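Local atomic coordinates of Ser-thr phosphatase MSPP (Mycobacterium smegmatis, PDB entry 2JFR), a protein that probably dephosphorylates phosphoserine and phosphothreonine in proteins, as a metal-dependent phosphatase of the PPM (PP2C) family. Residues 212-217 and 224-229; 186-191 and 195-200; 10-15 and 19-24. All coordinates share one frame; numbering follows the deposited sequence. Where two conformers were deposited one is given.

Contact 1. Residues 212-217 and 224-229; sequences RLVEVA and DNTTVV. With MN (manganese (II) ion), chain C.
On the outer face of the sheet that carries strand 226-233, helix 206-219 lays L213, V214 and A217 over T226 and V228, the two strand residues here that point toward it. The short axes run nearly antiparallel, at 157°, and come within 8.4 Å of each other. A217 suits this spacing, since its lone methyl lets the helix come close to T226, with CB 3.4 Å from T226 OG1. The hydroxyl faces the helix because OG1 lies anti to the carbonyl carbon. One turn earlier in the helix, L213 and V214 meet the two branches of V228: CG1 lies 4.2 Å from L213 CB, while CG2 faces V214 CG1. The V214 contacts, including one with T226 CG2, are tentative, as they belong to one of two conformers. Such helix-on-sheet layering is one alpha-beta half of the PP2C alpha-beta-beta-alpha sandwich. T226 and V228 also make backbone hydrogen bonds to D13 and A11 of strand 5-13. Just before the strand, D224 turns to the metal site, where its OD2 binds manganese at 2.1 Å beside D36 and D186. Its OD1 lies 2.6 Å from a manganese-bound water, which probably donates to it, and a second such water donates to N225 O.

Contact 2. Residues 186-191 and 195-200; sequences DGLFAA and ALIVDA. With MN (manganese (II) ion), chain C.
I197 meets F189 and L188 almost alone, projecting from helix 194-201 into the loop that leaves the metal ligand D186. The end of its ethyl branch, CD1, sits over the centre of the F189 ring, 3.7 Å from the centroid and only 10° off the ring normal, a CH-pi contact of the methyl over the face. The other branch packs past the rim of the same ring, near CZ and CE2, where I197 CG2 comes within 3.8 Å of F189 CZ. I197 CD1 also packs 3.6 Å from the backbone O of L188. The L188 side chain then runs past I197 in the opposite sense, bringing its CD2 to 4.0 Å from I197 CG2. Branching at CB thus lets I197 touch the F189 ring and L188 CD2 at once. With CG1 anti to the carbonyl carbon (chi1 -64°) and the ethyl chain extended beyond it, I197 reaches across a gap of 7.9 Å between its CA and that of L188. The pair of segments forms the strand-to-helix passage of the PP2C fold that follows strand 180-184. Further out, M123 of strand 122-125 touches both F189 and I197, and the F189 ring meets that of Y116 with the planes about 20° apart. L188 leans on L213 of helix 206-219, and the backbone O of F189 accepts a hydrogen bond from R148. At the start of the loop, D186 spans two metals: OD1 binds manganese, and OD2 is a ligand of a magnesium ion. Residues 186-188 have helical backbone angles, and G187 O accepts a hydrogen bond from A190 N at 3.3 Å.

Contact 3. Residues 10-15 and 19-24; sequences TATDQG and ENNQDA
Van der Waals contact is made chiefly by Q14 and N21, whose CB atoms stand 4.0 Å apart. The Q14 chain, with CG anti to its own backbone N (chi1 -178°) and extended beyond, lies along the backbone of 20-21; its CG is 3.9 Å from N21 N. A long, flexible amide suits this partly exposed place, because it can follow a backbone and still present polar atoms at its end. That end, NE2, lies 3.3 Å from E19 O and is hydrogen-bonded to the backbone O of R18.

Polar atoms approach each other at T12 and N21, where N21 ND2 comes to 3.0 Å from T12 OG1. T12 OG1 is hydrogen-bonded to T227 OG1. A water links the same T12 OG1 to the D23 backbone O, lying 2.8 Å from each of them and donating to the carbonyl.

Within the 19-24 segment, N21 OD1 takes a hydrogen bond from D23 N at 3.0 Å, the donor tilted 30° from the carbonyl plane. This bond holds the amide in place, with its ND2 turned toward T12. Strands 5-13 and 23-28 belong to different sheets, so T12, the water and D23 bridge the edge strands of the PP2C beta-sandwich, and N21 supplies the Asx turn that leads into the second strand.

The three contacts lie near the metal site, where contacts 1 and 2 supply ligands. These two have centres about 8 Å apart and share the manganese, which D224 and D186 bind together, their OD2 and OD1 2.9 Å apart; T226 OG1 of contact 1 also packs 3.2 Å from G187 C of contact 2. Contact 3 lies about 8 Å from contact 1, centre to centre. There T227 OG1 probably hydrogen-bonds both T12 OG1 and D23 OD2, each at 2.7 Å; the bond to D23 ties the two sheets together, while that to T12 lies within one. The D23 side chain is about 4 Å from the manganese. Contacts 2 and 3 do not touch, their centres being about 15 Å apart, and contact 1 joins them.

Contact 1. Residues 212-217 and 224-229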
loop_
_atom_site.group_PDB
_atom_site.type_symbol
_atom_site.label_atom_id
_atom_site.label_comp_id
_atom_site.label_asym_id
_atom_site.label_seq_id
_atom_site.Cartn_x
_atom_site.Cartn_y
_atom_site.Cartn_z
ATOM N N ARG A 212 -5.983 9.201 -13.095
ATOM C CA ARG A 212 -7.407 9.268 -12.850
ATOM C C ARG A 212 -7.746 8.887 -11.415
ATOM O O ARG A 212 -8.666 9.473 -10.836
ATOM C CB ARG A 212 -8.161 8.414 -13.839
ATOM C CG ARG A 212 -8.015 8.942 -15.280
ATOM C CD ARG A 212 -8.948 8.252 -16.211
ATOM N NE ARG A 212 -10.351 8.390 -15.890
ATOM C CZ ARG A 212 -11.221 7.382 -16.110
ATOM N NH1 ARG A 212 -10.976 6.166 -16.599
ATOM N NH2 ARG A 212 -12.406 7.688 -15.773
ATOM N N LEU A 213 -7.031 7.935 -10.835
ATOM C CA LEU A 213 -7.289 7.546 -9.465
ATOM C C LEU A 213 -7.088 8.689 -8.490
ATOM O O LEU A 213 -7.897 8.981 -7.642
ATOM C CB LEU A 213 -6.469 6.347 -9.048
ATOM C CG LEU A 213 -6.929 5.011 -9.643
ATOM C CD1 LEU A 213 -5.836 3.989 -9.605
ATOM C CD2 LEU A 213 -8.190 4.531 -8.911
ATOM N N VAL A 214 -5.944 9.390 -8.634
ATOM C CA VAL A 214 -5.742 10.471 -7.686
ATOM C C VAL A 214 -6.680 11.623 -8.030
ATOM O O VAL A 214 -7.128 12.309 -7.088
ATOM C CB VAL A 214 -4.263 10.908 -7.607
ATOM C CG1 VAL A 214 -3.386 9.748 -7.142
ATOM C CG2 VAL A 214 -3.768 11.454 -8.920
ATOM N N GLU A 215 -7.066 11.847 -9.267
ATOM C CA GLU A 215 -8.081 12.863 -9.572
ATOM C C GLU A 215 -9.417 12.528 -8.947
ATOM O O GLU A 215 -10.073 13.425 -8.425
ATOM C CB GLU A 215 -8.206 13.019 -11.073
ATOM C CG GLU A 215 -6.952 13.607 -11.741
ATOM C CD GLU A 215 -7.003 13.657 -13.275
ATOM O OE1 GLU A 215 -8.041 13.176 -13.846
ATOM O OE2 GLU A 215 -6.078 14.177 -13.983
ATOM N N VAL A 216 -9.837 11.267 -9.003
ATOM C CA VAL A 216 -11.088 10.879 -8.385
ATOM C C VAL A 216 -11.046 11.218 -6.876
ATOM O O VAL A 216 -12.003 11.771 -6.323
ATOM C CB VAL A 216 -11.364 9.404 -8.635
ATOM C CG1 VAL A 216 -12.467 8.897 -7.730
ATOM C CG2 VAL A 216 -11.727 9.217 -10.113
ATOM N N ALA A 217 -9.976 10.865 -6.230
ATOM C CA ALA A 217 -9.875 11.106 -4.802
ATOM C C ALA A 217 -9.845 12.603 -4.505
ATOM O O ALA A 217 -10.449 13.084 -3.543
ATOM C CB ALA A 217 -8.631 10.420 -4.248
ATOM N N ASP A 224 -7.273 13.304 2.360
ATOM C CA ASP A 224 -6.007 12.686 2.689
ATOM C C ASP A 224 -5.112 12.718 1.464
ATOM O O ASP A 224 -5.553 12.938 0.351
ATOM C CB ASP A 224 -6.186 11.258 3.214
ATOM C CG ASP A 224 -5.021 10.619 3.893
ATOM O OD1 ASP A 224 -3.993 11.319 4.148
ATOM O OD2 ASP A 224 -5.149 9.389 4.265
ATOM N N ASN A 225 -3.835 12.482 1.707
ATOM C CA ASN A 225 -2.922 12.089 0.654
ATOM C C ASN A 225 -3.406 10.802 -0.014
ATOM O O ASN A 225 -3.884 9.915 0.696
ATOM C CB ASN A 225 -1.554 11.801 1.275
ATOM C CG ASN A 225 -0.986 12.849 2.195
ATOM O OD1 ASN A 225 -0.282 12.500 3.148
ATOM N ND2 ASN A 225 -1.213 14.123 1.955
ATOM N N THR A 226 -3.278 10.724 -1.325
ATOM C CA THR A 226 -3.593 9.496 -2.060
ATOM C C THR A 226 -2.414 9.108 -2.900
ATOM O O THR A 226 -1.906 9.930 -3.669
ATOM C CB THR A 226 -4.862 9.710 -2.951
ATOM O OG1 THR A 226 -5.967 10.005 -2.104
ATOM C CG2 THR A 226 -5.179 8.449 -3.734
ATOM N N THR A 227 -2.009 7.867 -2.804
ATOM C CA THR A 227 -0.881 7.321 -3.563
ATOM C C THR A 227 -1.281 5.979 -4.093
ATOM O O THR A 227 -1.835 5.164 -3.362
ATOM C CB THR A 227 0.339 7.239 -2.651
ATOM O OG1 THR A 227 0.608 8.548 -2.164
ATOM C CG2 THR A 227 1.580 6.716 -3.367
ATOM N N VAL A 228 -0.978 5.736 -5.355
ATOM C CA VAL A 228 -1.369 4.527 -6.055
ATOM C C VAL A 228 -0.201 3.998 -6.880
ATOM O O VAL A 228 0.560 4.751 -7.496
ATOM C CB VAL A 228 -2.612 4.770 -6.917
ATOM C CG1 VAL A 228 -3.827 5.030 -6.070
ATOM C CG2 VAL A 228 -2.408 5.893 -7.935
ATOM N N VAL A 229 -0.112 2.668 -6.912
ATOM C CA VAL A 229 0.841 1.947 -7.744
ATOM C C VAL A 229 0.030 0.888 -8.481
ATOM O O VAL A 229 -0.652 0.067 -7.859
ATOM C CB VAL A 229 1.926 1.294 -6.911
ATOM C CG1 VAL A 229 2.875 0.485 -7.801
ATOM C CG2 VAL A 229 2.691 2.331 -6.106
HETATM MN MN MN C . -3.618 7.995 4.709
HETATM O O HOH W 1 -2.514 9.698 5.599
HETATM O O HOH W 2 -2.790 8.475 2.825
HETATM O O HOH W 3 -4.142 7.670 6.668
#

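Contact 2. Residues 186-191 and 195-200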
loop_
_atom_site.group_PDB
_atom_site.type_symbol
_atom_site.label_atom_id
_atom_site.label_comp_id
_atom_site.label_asym_id
_atom_site.label_seq_id
_atom_site.Cartn_x
_atom_site.Cartn_y
_atom_site.Cartn_z
ATOM N N ASP A 186 -4.773 4.639 1.982
ATOM C CA ASP A 186 -6.176 4.772 2.365
ATOM C C ASP A 186 -6.806 6.039 1.832
ATOM O O ASP A 186 -8.033 6.164 1.871
ATOM C CB ASP A 186 -6.302 4.631 3.868
ATOM C CG ASP A 186 -5.608 5.655 4.724
ATOM O OD1 ASP A 186 -4.911 6.507 4.140
ATOM O OD2 ASP A 186 -5.815 5.594 5.998
ATOM N N GLY A 187 -6.064 7.012 1.312
ATOM C CA GLY A 187 -6.693 8.198 0.800
ATOM C C GLY A 187 -7.623 7.938 -0.357
ATOM O O GLY A 187 -8.582 8.673 -0.566
ATOM N N LEU A 188 -7.379 6.880 -1.131
ATOM C CA LEU A 188 -8.185 6.648 -2.327
ATOM C C LEU A 188 -9.627 6.429 -2.000
ATOM O O LEU A 188 -10.514 6.952 -2.676
ATOM C CB LEU A 188 -7.622 5.423 -3.067
ATOM C CG LEU A 188 -8.396 5.007 -4.299
ATOM C CD1 LEU A 188 -8.444 6.137 -5.337
ATOM C CD2 LEU A 188 -7.777 3.749 -4.892
ATOM N N PHE A 189 -9.937 5.655 -0.942
ATOM C CA PHE A 189 -11.280 5.294 -0.550
ATOM C C PHE A 189 -11.840 6.169 0.545
ATOM O O PHE A 189 -12.830 5.872 1.190
ATOM C CB PHE A 189 -11.388 3.794 -0.228
ATOM C CG PHE A 189 -11.583 2.905 -1.426
ATOM C CD1 PHE A 189 -12.869 2.449 -1.757
ATOM C CD2 PHE A 189 -10.508 2.498 -2.190
ATOM C CE1 PHE A 189 -13.064 1.620 -2.825
ATOM C CE2 PHE A 189 -10.698 1.668 -3.259
ATOM C CZ PHE A 189 -11.975 1.219 -3.587
ATOM N N ALA A 190 -11.240 7.343 0.781
ATOM C CA ALA A 190 -11.745 8.232 1.838
ATOM C C ALA A 190 -13.156 8.683 1.591
ATOM O O ALA A 190 -13.871 8.952 2.566
ATOM C CB ALA A 190 -10.844 9.447 1.951
ATOM N N ALA A 191 -13.541 8.913 0.319
ATOM C CA ALA A 191 -14.777 9.606 0.025
ATOM C C ALA A 191 -15.447 9.261 -1.293
ATOM O O ALA A 191 -16.656 9.354 -1.376
ATOM C CB ALA A 191 -14.542 11.144 0.040
ATOM N N ALA A 195 -17.809 3.203 -7.751
ATOM C CA ALA A 195 -17.872 2.953 -9.149
ATOM C C ALA A 195 -16.898 3.819 -9.912
ATOM O O ALA A 195 -16.260 3.390 -10.871
ATOM C CB ALA A 195 -19.303 3.200 -9.686
ATOM N N LEU A 196 -16.772 5.060 -9.449
ATOM C CA LEU A 196 -15.817 5.910 -10.184
ATOM C C LEU A 196 -14.376 5.559 -9.880
ATOM O O LEU A 196 -13.515 5.637 -10.760
ATOM C CB LEU A 196 -16.276 7.315 -9.824
ATOM C CG LEU A 196 -15.487 8.338 -10.626
ATOM C CD1 LEU A 196 -15.827 8.267 -12.096
ATOM C CD2 LEU A 196 -15.820 9.705 -10.051
ATOM N N ILE A 197 -14.084 5.081 -8.660
ATOM C CA ILE A 197 -12.762 4.518 -8.376
ATOM C C ILE A 197 -12.477 3.362 -9.312
ATOM O O ILE A 197 -11.396 3.274 -9.888
ATOM C CB ILE A 197 -12.616 4.101 -6.905
ATOM C CG1 ILE A 197 -12.709 5.329 -5.979
ATOM C CG2 ILE A 197 -11.323 3.339 -6.700
ATOM C CD1 ILE A 197 -12.832 4.966 -4.519
ATOM N N VAL A 198 -13.431 2.446 -9.463
ATOM C CA VAL A 198 -13.230 1.300 -10.328
ATOM C C VAL A 198 -13.076 1.721 -11.759
ATOM O O VAL A 198 -12.235 1.171 -12.485
ATOM C CB VAL A 198 -14.360 0.283 -10.129
ATOM C CG1 VAL A 198 -14.192 -0.850 -11.164
ATOM C CG2 VAL A 198 -14.350 -0.249 -8.699
ATOM N N ASP A 199 -13.870 2.708 -12.199
ATOM C CA ASP A 199 -13.722 3.243 -13.583
ATOM C C ASP A 199 -12.261 3.755 -13.819
ATOM O O ASP A 199 -11.618 3.455 -14.804
ATOM C CB ASP A 199 -14.748 4.342 -13.810
ATOM C CG ASP A 199 -14.588 5.135 -15.055
ATOM O OD1 ASP A 199 -14.827 4.450 -16.066
ATOM O OD2 ASP A 199 -14.330 6.380 -15.066
ATOM N N ALA A 200 -11.764 4.519 -12.837
ATOM C CA ALA A 200 -10.384 4.990 -12.965
ATOM C C ALA A 200 -9.406 3.832 -12.961
ATOM O O ALA A 200 -8.443 3.781 -13.743
ATOM C CB ALA A 200 -10.103 5.971 -11.821
HETATM MN MN MN C . -3.618 7.995 4.709
HETATM O O HOH W 1 -2.514 9.698 5.599
HETATM O O HOH W 3 -4.142 7.670 6.668
HETATM O O HOH W 2 -2.790 8.475 2.825
#

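Contact 3. Residues 10-15 and 19-24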
loop_
_atom_site.group_PDB
_atom_site.type_symbol
_atom_site.label_atom_id
_atom_site.label_comp_id
_atom_site.label_asym_id
_atom_site.label_seq_id
_atom_site.Cartn_x
_atom_site.Cartn_y
_atom_site.Cartn_z
ATOM N N THR A 10 2.909 4.875 -11.203
ATOM C CA THR A 10 2.631 5.374 -9.856
ATOM C C THR A 10 2.124 6.805 -9.945
ATOM O O THR A 10 2.463 7.554 -10.874
ATOM C CB THR A 10 3.837 5.361 -8.952
ATOM O OG1 THR A 10 4.785 6.379 -9.272
ATOM C CG2 THR A 10 4.587 4.018 -9.001
ATOM N N ALA A 11 1.379 7.206 -8.928
ATOM C CA ALA A 11 1.002 8.616 -8.770
ATOM C C ALA A 11 0.816 8.874 -7.281
ATOM O O ALA A 11 0.395 7.997 -6.526
ATOM C CB ALA A 11 -0.256 8.995 -9.513
ATOM N N THR A 12 1.075 10.109 -6.902
ATOM C CA THR A 12 0.815 10.520 -5.544
ATOM C C THR A 12 0.288 11.914 -5.584
ATOM O O THR A 12 0.684 12.756 -6.378
ATOM C CB THR A 12 2.129 10.374 -4.714
ATOM O OG1 THR A 12 1.876 10.611 -3.288
ATOM C CG2 THR A 12 3.234 11.366 -5.117
ATOM N N ASP A 13 -0.600 12.225 -4.665
ATOM C CA ASP A 13 -1.348 13.480 -4.607
ATOM C C ASP A 13 -1.419 13.920 -3.136
ATOM O O ASP A 13 -1.970 13.184 -2.304
ATOM C CB ASP A 13 -2.754 13.368 -5.160
ATOM C CG ASP A 13 -3.420 14.715 -5.088
ATOM O OD1 ASP A 13 -2.664 15.733 -5.106
ATOM O OD2 ASP A 13 -4.646 14.773 -4.882
ATOM N N GLN A 14 -0.895 15.086 -2.802
ATOM C CA GLN A 14 -1.016 15.582 -1.454
ATOM C C GLN A 14 -2.461 15.853 -1.081
ATOM O O GLN A 14 -2.870 15.629 0.076
ATOM C CB GLN A 14 -0.190 16.853 -1.305
ATOM C CG GLN A 14 -0.194 17.443 0.076
ATOM C CD GLN A 14 0.757 18.590 0.206
ATOM O OE1 GLN A 14 1.685 18.791 -0.562
ATOM N NE2 GLN A 14 0.524 19.405 1.212
ATOM N N GLY A 15 -3.225 16.376 -2.005
ATOM C CA GLY A 15 -4.558 16.862 -1.792
ATOM C C GLY A 15 -4.536 18.234 -1.209
ATOM O O GLY A 15 -3.489 18.793 -0.853
ATOM N N GLU A 19 -1.270 19.189 5.160
ATOM C CA GLU A 19 -0.170 20.108 5.010
ATOM C C GLU A 19 1.126 19.473 4.536
ATOM O O GLU A 19 2.034 20.208 4.087
ATOM C CB GLU A 19 0.082 20.835 6.358
ATOM C CG GLU A 19 -1.080 21.680 6.766
ATOM C CD GLU A 19 -0.875 22.438 8.044
ATOM O OE1 GLU A 19 -0.324 21.815 9.020
ATOM O OE2 GLU A 19 -1.210 23.669 8.062
ATOM N N ASN A 20 1.188 18.153 4.529
ATOM C CA ASN A 20 2.309 17.428 4.017
ATOM C C ASN A 20 1.752 16.219 3.237
ATOM O O ASN A 20 0.691 15.715 3.574
ATOM C CB ASN A 20 3.268 16.924 5.080
ATOM C CG ASN A 20 4.056 18.015 5.715
ATOM O OD1 ASN A 20 3.640 18.626 6.669
ATOM N ND2 ASN A 20 5.201 18.318 5.183
ATOM N N ASN A 21 2.550 15.759 2.288
ATOM C CA ASN A 21 2.324 14.443 1.676
ATOM C C ASN A 21 3.235 13.478 2.423
ATOM O O ASN A 21 4.442 13.439 2.235
ATOM C CB ASN A 21 2.603 14.453 0.201
ATOM C CG ASN A 21 2.121 13.159 -0.404
ATOM O OD1 ASN A 21 1.792 12.204 0.278
ATOM N ND2 ASN A 21 2.035 13.155 -1.735
ATOM N N GLN A 22 2.636 12.719 3.341
ATOM C CA GLN A 22 3.379 11.756 4.132
ATOM C C GLN A 22 3.280 10.353 3.542
ATOM O O GLN A 22 3.748 9.393 4.185
ATOM C CB GLN A 22 2.942 11.748 5.585
ATOM C CG GLN A 22 3.027 13.136 6.201
ATOM C CD GLN A 22 2.759 13.104 7.699
ATOM O OE1 GLN A 22 1.877 12.373 8.162
ATOM N NE2 GLN A 22 3.501 13.866 8.440
ATOM N N ASP A 23 2.721 10.201 2.363
ATOM C CA ASP A 23 2.781 8.922 1.661
ATOM C C ASP A 23 4.086 8.863 0.866
ATOM O O ASP A 23 4.718 9.884 0.550
ATOM C CB ASP A 23 1.640 8.834 0.636
ATOM C CG ASP A 23 0.228 8.589 1.110
ATOM O OD1 ASP A 23 -0.020 8.420 2.327
ATOM O OD2 ASP A 23 -0.659 8.574 0.200
ATOM N N ALA A 24 4.478 7.652 0.526
ATOM C CA ALA A 24 5.629 7.386 -0.325
ATOM C C ALA A 24 5.302 6.149 -1.148
ATOM O O ALA A 24 4.525 5.303 -0.730
ATOM C CB ALA A 24 6.887 7.216 0.479
HETATM O O HOH W 4 4.380 10.897 -2.056
#